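Local coordinates for Lin1840 protein (Listeria innocua serovar 6a, PDB 4ZOC) that probably hydrolyses terminal, non-reducing beta-D-glucosyl residues with release of beta-D-glucose, as a family 3 glycoside hydrolase linked to beta-1,2-glucan metabolism, at residues Val266-Gly272 against Val298-Thr304; Ala289-Met294 against Cys306-Leu311. The protein carries 2 engineered substitutions. Residues are numbered along the deposited sequence.

Overall arrangement
Both contacts lie in the N-terminal TIM-barrel domain, in its last two beta-alpha units. Followed from the N terminus, the chain meets 266-272 first, the seventh barrel strand and the loop after it, then runs through helix 273-276 and along 289-294 in helix 286-295. It returns as 298-304 beside the seventh strand, where contact 1 closes the first loop, and turns at once into 306-311, which closes contact 2 against the preceding helix. The four segments alternate and the two loops cross. Contact 1 joins strand to strand in the barrel wall, contact 2 helix to helix outside it. Tyr307 bridges them, with N to Glu301 OE1 at 2.7 Å and OH to Val298 O at 2.8 Å, probable hydrogen bonds.

Contact 1 of 2, residues Val266-Gly272 against Val298-Thr304; sequences VLISAWG and VDLEMMT. Engineered in segment 266-272: Ala270 (natural residue Asp). With BGC (beta-D-glucopyranose), chain G.
Val266-Gly272 and Val298-Thr304 run side by side in the same direction, extended but for Asp299 (phi/psi -90/-24), until Gly272 and Met303 turn to positive phi (66° each). Ile268 pairs with Leu300 (CA-CA 4.7 Å) in a single bridge. Leu267 O accepts Asp299 N (2.7 Å) and, weakly, Leu300 N (3.3 Å); Ser269 N reaches Leu300 O (3.0 Å), and Gly272 N reaches Met302 O (3.0 Å). Asp299 OD2 takes Leu267 N (3.0 Å), and the carboxylate salt-bridges Arg331 and Arg258, while Ser269 OG, chi1 p, takes Met302 N (2.9 Å). This is the parallel join of strands seven and eight that closes the TIM barrel. Met302, chi1 and chi2 both t, has the most surface covered: its CE meets Ile268 CD1 (3.5 Å) and its SD meets Trp271 CB (3.7 Å). Met303, folded m, m, m, packs on one face of the Trp271 indole, with CB 3.9 Å from the six-membered ring centroid in a CH-pi contact; the opposite face carries C1 of the bound glucose, whose pocket includes Trp271. Thr304 CG2 fits against the bare CA of Gly272 (3.5 Å), and a water links Ser269 OG (3.0 Å) to Thr304 OG1 (2.8 Å).

Contact 2 of 2, residues Ala289-Met294 against Cys306-Leu311; sequences AAQFSM and CYIHEL
Two alpha-helical segments, Ala289-Met294 and Cys306-Leu311, cross steeply, their axes 9.1 Å apart at closest and their directions at 107° (signed -107°). Backbones come nearest at Ala290 and Cys306 (CA-CA 5.3 Å). The methyl of Ala290 is a knob in the hole formed by Cys306, Tyr307, Glu310 and Leu311: its CB lies 4.0 Å from Cys306 CB, 3.9 Å from Tyr307 CD1 and 3.9 Å from Glu310 CB. Cys306, chi1 m, sets SG 3.9 Å from Ala289 CB. These are consecutive outer helices of the TIM barrel, joined through its eighth strand. Tyr307 (chi1 -75°, chi2 -8°) reaches obliquely across the other helix, with its ring edge at Ala290 O (CE1 to O 3.4 Å); its OH, hydrogen-bonded to Val298 O, lies 3.5 Å from Ser293 CB. Met294, chi1 t and chi3 m with chi2 off-well at 144°, lays CE over the Tyr307 face, 4.3 Å from the ring centroid, and SD 4.1 Å from Leu311 CD2. Ser293 turns OG (chi1 m) back to Ala289 O at 2.9 Å, a hydrogen bond within its own helix.

Contact 1 of 2, residues Val266-Gly272 against Val298-Thr304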
ATOM      1  N   VAL A 266     -19.311  -3.624  26.362  1.00 10.33           N
ATOM      2  CA  VAL A 266     -18.260  -4.601  26.466  1.00  9.24           C
ATOM      3  C   VAL A 266     -17.340  -4.411  25.238  1.00 10.04           C
ATOM      4  O   VAL A 266     -17.811  -4.424  24.121  1.00  9.43           O
ATOM      5  CB  VAL A 266     -18.817  -6.023  26.581  1.00  8.70           C
ATOM      6  CG1 VAL A 266     -17.717  -7.093  26.425  1.00  9.99           C
ATOM      7  CG2 VAL A 266     -19.574  -6.173  27.933  1.00  9.86           C
ATOM      8  N   LEU A 267     -16.040  -4.236  25.499  1.00  9.65           N
ATOM      9  CA  LEU A 267     -15.008  -4.345  24.451  1.00  8.81           C
ATOM     10  C   LEU A 267     -14.413  -5.763  24.599  1.00  8.78           C
ATOM     11  O   LEU A 267     -13.830  -6.129  25.679  1.00 12.67           O
ATOM     12  CB  LEU A 267     -13.982  -3.203  24.596  1.00  9.58           C
ATOM     13  CG  LEU A 267     -12.822  -3.193  23.589  1.00  9.62           C
ATOM     14  CD1 LEU A 267     -13.344  -3.027  22.151  1.00 10.20           C
ATOM     15  CD2 LEU A 267     -11.814  -2.164  23.935  1.00 10.11           C
ATOM     16  N   ILE A 268     -14.621  -6.614  23.589  1.00  6.96           N
ATOM     17  CA  ILE A 268     -14.113  -8.001  23.563  1.00  7.57           C
ATOM     18  C   ILE A 268     -12.935  -8.069  22.607  1.00  8.49           C
ATOM     19  O   ILE A 268     -12.906  -7.385  21.564  1.00  8.76           O
ATOM     20  CB  ILE A 268     -15.285  -9.008  23.118  1.00  7.01           C
ATOM     21  CG1 ILE A 268     -14.807 -10.478  23.222  1.00  7.26           C
ATOM     22  CG2 ILE A 268     -15.807  -8.673  21.716  1.00  7.68           C
ATOM     23  CD1 ILE A 268     -15.886 -11.537  22.788  1.00  6.30           C
ATOM     24  N   SER A 269     -11.935  -8.837  22.971  1.00  8.86           N
ATOM     25  CA  SER A 269     -10.831  -9.097  22.085  1.00  9.26           C
ATOM     26  C   SER A 269     -11.226  -9.935  20.931  1.00  6.87           C
ATOM     27  O   SER A 269     -12.072 -10.817  21.049  1.00  8.21           O
ATOM     28  CB  SER A 269      -9.650  -9.761  22.829  1.00  9.98           C
ATOM     29  OG  SER A 269      -9.807 -11.178  23.039  1.00  8.89           O
ATOM     30  N   ALA A 270     -10.578  -9.710  19.778  1.00  5.97           N
ATOM     31  CA  ALA A 270     -10.544 -10.730  18.758  1.00  7.10           C
ATOM     32  C   ALA A 270      -9.861 -11.996  19.341  1.00  8.10           C
ATOM     33  O   ALA A 270      -9.189 -11.929  20.431  1.00  8.40           O
ATOM     34  CB  ALA A 270      -9.861 -10.212  17.503  1.00  7.90           C
ATOM     35  N   TRP A 271      -9.969 -13.152  18.644  1.00  7.36           N
ATOM     36  CA  TRP A 271      -9.487 -14.402  19.182  1.00  7.95           C
ATOM     37  C   TRP A 271      -7.989 -14.383  19.464  1.00  8.62           C
ATOM     38  O   TRP A 271      -7.197 -14.206  18.578  1.00  9.25           O
ATOM     39  CB  TRP A 271      -9.810 -15.558  18.284  1.00  8.28           C
ATOM     40  CG  TRP A 271      -9.440 -16.948  18.800  1.00 11.38           C
ATOM     41  CD1 TRP A 271      -8.190 -17.428  19.023  1.00 13.08           C
ATOM     42  CD2 TRP A 271     -10.333 -18.022  19.096  1.00 11.14           C
ATOM     43  NE1 TRP A 271      -8.231 -18.728  19.412  1.00 17.07           N
ATOM     44  CE2 TRP A 271      -9.541 -19.128  19.453  1.00 13.81           C
ATOM     45  CE3 TRP A 271     -11.700 -18.198  18.959  1.00 15.11           C
ATOM     46  CZ2 TRP A 271     -10.093 -20.375  19.778  1.00 16.75           C
ATOM     47  CZ3 TRP A 271     -12.253 -19.413  19.327  1.00 15.12           C
ATOM     48  CH2 TRP A 271     -11.452 -20.495  19.684  1.00 18.53           C
ATOM     49  N   GLY A 272      -7.647 -14.591  20.750  1.00  7.97           N
ATOM     50  CA  GLY A 272      -6.304 -14.597  21.207  1.00  7.49           C
ATOM     51  C   GLY A 272      -5.557 -13.257  21.111  1.00  8.17           C
ATOM     52  O   GLY A 272      -4.356 -13.238  21.410  1.00 10.48           O
ATOM     53  N   VAL A 298     -10.163  -3.402  27.535  1.00 10.66           N
ATOM     54  CA  VAL A 298     -10.637  -4.670  26.981  1.00  9.58           C
ATOM     55  C   VAL A 298     -11.284  -5.400  28.162  1.00  9.19           C
ATOM     56  O   VAL A 298     -10.625  -5.656  29.147  1.00 11.31           O
ATOM     57  CB  VAL A 298      -9.491  -5.525  26.377  1.00  8.95           C
ATOM     58  CG1 VAL A 298     -10.029  -6.877  25.967  1.00  9.91           C
ATOM     59  CG2 VAL A 298      -8.876  -4.844  25.164  1.00  9.72           C
ATOM     60  N   ASP A 299     -12.559  -5.702  28.023  1.00  8.15           N
ATOM     61  CA  ASP A 299     -13.337  -6.311  29.093  1.00 10.11           C
ATOM     62  C   ASP A 299     -13.336  -7.799  29.111  1.00 10.58           C
ATOM     63  O   ASP A 299     -13.645  -8.399  30.141  1.00 12.55           O
ATOM     64  CB  ASP A 299     -14.754  -5.826  29.032  1.00  9.69           C
ATOM     65  CG  ASP A 299     -14.833  -4.310  29.120  1.00 10.58           C
ATOM     66  OD1 ASP A 299     -14.055  -3.707  29.921  1.00 11.94           O
ATOM     67  OD2 ASP A 299     -15.727  -3.748  28.468  1.00 11.05           O
ATOM     68  N   LEU A 300     -13.082  -8.413  27.953  1.00 10.07           N
ATOM     69  CA  LEU A 300     -13.372  -9.866  27.764  1.00  8.39           C
ATOM     70  C   LEU A 300     -12.348 -10.453  26.844  1.00  8.64           C
ATOM     71  O   LEU A 300     -12.265 -10.011  25.686  1.00  9.08           O
ATOM     72  CB  LEU A 300     -14.805 -10.004  27.213  1.00  8.66           C
ATOM     73  CG  LEU A 300     -15.363 -11.424  27.063  1.00 10.04           C
ATOM     74  CD1 LEU A 300     -15.224 -12.288  28.341  1.00 10.34           C
ATOM     75  CD2 LEU A 300     -16.789 -11.378  26.479  1.00 10.30           C
ATOM     76  N   GLU A 301     -11.568 -11.394  27.364  1.00  8.33           N
ATOM     77  CA  GLU A 301     -10.465 -12.036  26.683  1.00  9.08           C
ATOM     78  C   GLU A 301     -10.954 -13.305  26.015  1.00  9.35           C
ATOM     79  O   GLU A 301     -11.410 -14.238  26.680  1.00 10.54           O
ATOM     80  CB  GLU A 301      -9.331 -12.345  27.652  1.00  9.58           C
ATOM     81  CG  GLU A 301      -8.138 -13.039  26.985  1.00  9.66           C
ATOM     82  CD  GLU A 301      -6.932 -13.073  27.797  1.00  8.87           C
ATOM     83  OE1 GLU A 301      -7.020 -12.723  28.991  1.00  9.81           O
ATOM     84  OE2 GLU A 301      -5.880 -13.519  27.252  1.00 10.60           O
ATOM     85  N   MET A 302     -10.905 -13.291  24.675  1.00 10.28           N
ATOM     86  CA  MET A 302     -11.455 -14.386  23.930  1.00  7.93           C
ATOM     87  C   MET A 302     -10.442 -15.548  23.798  1.00  8.76           C
ATOM     88  O   MET A 302      -9.486 -15.494  22.992  1.00  7.41           O
ATOM     89  CB  MET A 302     -11.847 -13.897  22.525  1.00  8.41           C
ATOM     90  CG  MET A 302     -12.445 -15.003  21.674  1.00  9.65           C
ATOM     91  SD  MET A 302     -12.936 -14.550  19.986  1.00  9.51           S
ATOM     92  CE  MET A 302     -14.248 -13.353  20.266  1.00  8.41           C
ATOM     93  N   MET A 303     -10.620 -16.602  24.625  1.00  9.31           N
ATOM     94  CA  MET A 303      -9.866 -17.904  24.451  1.00  9.90           C
ATOM     95  C   MET A 303      -8.368 -17.918  24.666  1.00  9.29           C
ATOM     96  O   MET A 303      -7.655 -18.806  24.268  1.00 10.89           O
ATOM     97  CB  MET A 303     -10.255 -18.534  23.141  1.00 11.18           C
ATOM     98  CG  MET A 303     -11.544 -19.346  23.282  1.00 11.83           C
ATOM     99  SD  MET A 303     -11.377 -20.764  24.442  1.00 13.61           S
ATOM    100  CE  MET A 303     -10.382 -21.886  23.458  1.00 14.27           C
ATOM    101  N   THR A 304      -7.908 -16.946  25.436  1.00  9.84           N
ATOM    102  CA  THR A 304      -6.539 -16.931  26.007  1.00  9.17           C
ATOM    103  C   THR A 304      -6.643 -16.609  27.501  1.00 10.44           C
ATOM    104  O   THR A 304      -7.723 -16.234  27.988  1.00 10.73           O
ATOM    105  CB  THR A 304      -5.545 -16.005  25.211  1.00  9.00           C
ATOM    106  OG1 THR A 304      -6.119 -14.683  25.030  1.00  9.10           O
ATOM    107  CG2 THR A 304      -5.258 -16.635  23.900  1.00  9.46           C
TER
HETATM  108  C2  BGC G 801      -8.850 -20.224  15.327  1.00 15.65           C
HETATM  109  C3  BGC G 801      -8.335 -18.746  15.388  1.00 16.23           C
HETATM  110  C4  BGC G 801      -9.248 -17.747  14.587  1.00 14.35           C
HETATM  111  C5  BGC G 801     -10.695 -18.004  15.063  1.00 15.35           C
HETATM  112  C6  BGC G 801     -11.606 -17.072  14.330  1.00 15.55           C
HETATM  113  C1  BGC G 801     -10.245 -20.235  15.838  1.00 16.17           C
HETATM  114  O1  BGC G 801     -10.757 -21.588  15.890  1.00 19.65           O
HETATM  115  O2  BGC G 801      -8.044 -21.097  16.112  1.00 21.38           O
HETATM  116  O3  BGC G 801      -6.970 -18.698  14.922  1.00 19.15           O
HETATM  117  O4  BGC G 801      -8.820 -16.338  14.698  1.00 11.67           O
HETATM  118  O5  BGC G 801     -11.051 -19.424  14.993  1.00 15.20           O
HETATM  119  O6  BGC G 801     -11.590 -17.450  12.957  1.00 18.49           O
HETATM  120  O   HOH W   1      -7.262 -12.657  23.550  1.00  9.56           O

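Contact 2 of 2, residues Ala289-Met294 against Cys306-Leu311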
ATOM      1  N   ALA A 289       0.848  -8.293  28.833  1.00 10.52           N
ATOM      2  CA  ALA A 289      -0.303  -8.374  27.928  1.00 12.02           C
ATOM      3  C   ALA A 289      -1.611  -8.096  28.673  1.00 12.37           C
ATOM      4  O   ALA A 289      -2.433  -7.255  28.266  1.00 10.97           O
ATOM      5  CB  ALA A 289      -0.364  -9.734  27.258  1.00 14.62           C
ATOM      6  N   ALA A 290      -1.757  -8.738  29.841  1.00 11.70           N
ATOM      7  CA  ALA A 290      -2.901  -8.496  30.733  1.00 10.33           C
ATOM      8  C   ALA A 290      -2.958  -7.065  31.213  1.00 10.56           C
ATOM      9  O   ALA A 290      -3.984  -6.392  31.175  1.00 12.13           O
ATOM     10  CB  ALA A 290      -2.806  -9.474  31.935  1.00  9.03           C
ATOM     11  N   GLN A 291      -1.847  -6.569  31.709  1.00 12.29           N
ATOM     12  CA  GLN A 291      -1.865  -5.204  32.222  1.00 13.63           C
ATOM     13  C   GLN A 291      -2.256  -4.198  31.149  1.00 12.56           C
ATOM     14  O   GLN A 291      -3.090  -3.364  31.355  1.00 10.70           O
ATOM     15  CB  GLN A 291      -0.491  -4.828  32.782  1.00 15.58           C
ATOM     16  CG  GLN A 291      -0.445  -3.457  33.403  1.00 18.43           C
ATOM     17  CD  GLN A 291       0.965  -3.041  33.816  1.00 18.63           C
ATOM     18  OE1 GLN A 291       1.857  -3.859  34.081  1.00 21.61           O
ATOM     19  NE2 GLN A 291       1.153  -1.748  33.909  1.00 18.52           N
ATOM     20  N   PHE A 292      -1.582  -4.259  30.001  1.00 12.48           N
ATOM     21  CA  PHE A 292      -1.778  -3.215  28.968  1.00 12.25           C
ATOM     22  C   PHE A 292      -3.178  -3.346  28.334  1.00 12.41           C
ATOM     23  O   PHE A 292      -3.820  -2.378  28.074  1.00 10.25           O
ATOM     24  CB  PHE A 292      -0.666  -3.299  27.905  1.00 12.63           C
ATOM     25  CG  PHE A 292       0.737  -3.220  28.457  1.00 12.33           C
ATOM     26  CD1 PHE A 292       1.001  -2.540  29.647  1.00 14.70           C
ATOM     27  CD2 PHE A 292       1.791  -3.754  27.753  1.00 11.83           C
ATOM     28  CE1 PHE A 292       2.312  -2.466  30.116  1.00 15.94           C
ATOM     29  CE2 PHE A 292       3.111  -3.647  28.213  1.00 14.01           C
ATOM     30  CZ  PHE A 292       3.335  -3.011  29.394  1.00 15.31           C
ATOM     31  N   SER A 293      -3.677  -4.575  28.201  1.00 10.37           N
ATOM     32  CA  SER A 293      -5.033  -4.779  27.684  1.00 10.96           C
ATOM     33  C   SER A 293      -6.076  -4.257  28.627  1.00  9.87           C
ATOM     34  O   SER A 293      -6.990  -3.637  28.194  1.00 10.47           O
ATOM     35  CB  SER A 293      -5.279  -6.252  27.280  1.00 13.41           C
ATOM     36  OG  SER A 293      -4.372  -6.590  26.223  1.00 14.58           O
ATOM     37  N   MET A 294      -5.930  -4.493  29.934  0.50 11.31           N
ATOM     38  CA  MET A 294      -6.922  -3.927  30.851  0.50 11.56           C
ATOM     39  C   MET A 294      -6.823  -2.386  30.947  0.50 10.74           C
ATOM     40  O   MET A 294      -7.836  -1.694  31.038  0.50  8.18           O
ATOM     41  CB  MET A 294      -6.876  -4.569  32.245  0.50 12.50           C
ATOM     42  CG  MET A 294      -8.067  -4.134  33.074  0.50 14.72           C
ATOM     43  SD  MET A 294      -8.714  -5.397  34.166  0.50 17.82           S
ATOM     44  CE  MET A 294      -9.862  -6.190  33.061  0.50 16.05           C
ATOM     45  N   CYS A 306      -4.292 -14.691  29.623  1.00 13.00           N
ATOM     46  CA  CYS A 306      -3.559 -13.686  30.266  1.00  9.96           C
ATOM     47  C   CYS A 306      -4.294 -13.123  31.483  1.00 12.39           C
ATOM     48  O   CYS A 306      -3.710 -13.041  32.566  1.00 13.58           O
ATOM     49  CB  CYS A 306      -3.205 -12.500  29.308  1.00 11.03           C
ATOM     50  SG  CYS A 306      -2.328 -13.070  27.852  1.00 14.17           S
ATOM     51  N   TYR A 307      -5.552 -12.703  31.309  1.00  9.64           N
ATOM     52  CA  TYR A 307      -6.320 -12.194  32.434  1.00 11.23           C
ATOM     53  C   TYR A 307      -6.420 -13.188  33.552  1.00 12.54           C
ATOM     54  O   TYR A 307      -6.067 -12.883  34.733  1.00 14.33           O
ATOM     55  CB  TYR A 307      -7.721 -11.720  32.044  1.00 10.88           C
ATOM     56  CG  TYR A 307      -7.790 -10.354  31.293  1.00 11.09           C
ATOM     57  CD1 TYR A 307      -6.665  -9.513  31.134  1.00  9.49           C
ATOM     58  CD2 TYR A 307      -8.991  -9.934  30.730  1.00 10.58           C
ATOM     59  CE1 TYR A 307      -6.774  -8.301  30.511  1.00 10.98           C
ATOM     60  CE2 TYR A 307      -9.106  -8.708  30.118  1.00 13.51           C
ATOM     61  CZ  TYR A 307      -7.969  -7.900  29.961  1.00 10.94           C
ATOM     62  OH  TYR A 307      -8.066  -6.675  29.403  1.00 12.04           O
ATOM     63  N   ILE A 308      -6.903 -14.374  33.192  1.00 11.83           N
ATOM     64  CA  ILE A 308      -7.185 -15.396  34.206  1.00 15.02           C
ATOM     65  C   ILE A 308      -5.955 -15.727  35.084  1.00 17.21           C
ATOM     66  O   ILE A 308      -6.061 -15.822  36.310  1.00 17.94           O
ATOM     67  CB  ILE A 308      -7.923 -16.570  33.539  1.00 19.20           C
ATOM     68  CG1 ILE A 308      -8.722 -17.352  34.581  1.00 26.37           C
ATOM     69  CG2 ILE A 308      -7.011 -17.493  32.777  1.00 23.46           C
ATOM     70  CD1 ILE A 308     -10.100 -16.793  34.830  1.00 30.82           C
ATOM     71  N   HIS A 309      -4.783 -15.848  34.465  1.00 17.26           N
ATOM     72  CA  HIS A 309      -3.575 -16.228  35.190  1.00 15.73           C
ATOM     73  C   HIS A 309      -2.792 -15.049  35.795  1.00 15.36           C
ATOM     74  O   HIS A 309      -2.076 -15.247  36.791  1.00 20.07           O
ATOM     75  CB  HIS A 309      -2.683 -17.116  34.316  1.00 16.34           C
ATOM     76  CG  HIS A 309      -3.283 -18.450  34.004  1.00 17.96           C
ATOM     77  ND1 HIS A 309      -4.059 -19.150  34.902  1.00 23.80           N
ATOM     78  CD2 HIS A 309      -3.246 -19.205  32.876  1.00 18.53           C
ATOM     79  CE1 HIS A 309      -4.498 -20.265  34.332  1.00 23.84           C
ATOM     80  NE2 HIS A 309      -4.009 -20.327  33.108  1.00 19.89           N
ATOM     81  N   GLU A 310      -2.967 -13.839  35.290  1.00 13.21           N
ATOM     82  CA  GLU A 310      -2.112 -12.677  35.722  1.00 15.93           C
ATOM     83  C   GLU A 310      -2.762 -11.490  36.467  1.00 12.59           C
ATOM     84  O   GLU A 310      -2.046 -10.705  37.172  1.00 15.69           O
ATOM     85  CB  GLU A 310      -1.355 -12.062  34.517  1.00 14.23           C
ATOM     86  CG  GLU A 310      -0.605 -13.086  33.713  1.00 15.03           C
ATOM     87  CD  GLU A 310       0.651 -13.594  34.368  1.00 18.72           C
ATOM     88  OE1 GLU A 310       1.092 -13.069  35.426  1.00 19.61           O
ATOM     89  OE2 GLU A 310       1.254 -14.533  33.784  1.00 24.99           O
ATOM     90  N   LEU A 311      -4.076 -11.305  36.333  1.00 13.01           N
ATOM     91  CA  LEU A 311      -4.743 -10.111  36.922  1.00 12.52           C
ATOM     92  C   LEU A 311      -4.612 -10.122  38.420  1.00 14.14           C
ATOM     93  O   LEU A 311      -4.422  -9.068  39.012  1.00 15.04           O
ATOM     94  CB  LEU A 311      -6.207 -10.015  36.531  1.00 13.43           C
ATOM     95  CG  LEU A 311      -6.519  -9.532  35.103  1.00 11.71           C
ATOM     96  CD1 LEU A 311      -8.000  -9.335  34.955  1.00 13.71           C
ATOM     97  CD2 LEU A 311      -5.852  -8.208  34.801  1.00 13.45           C
TER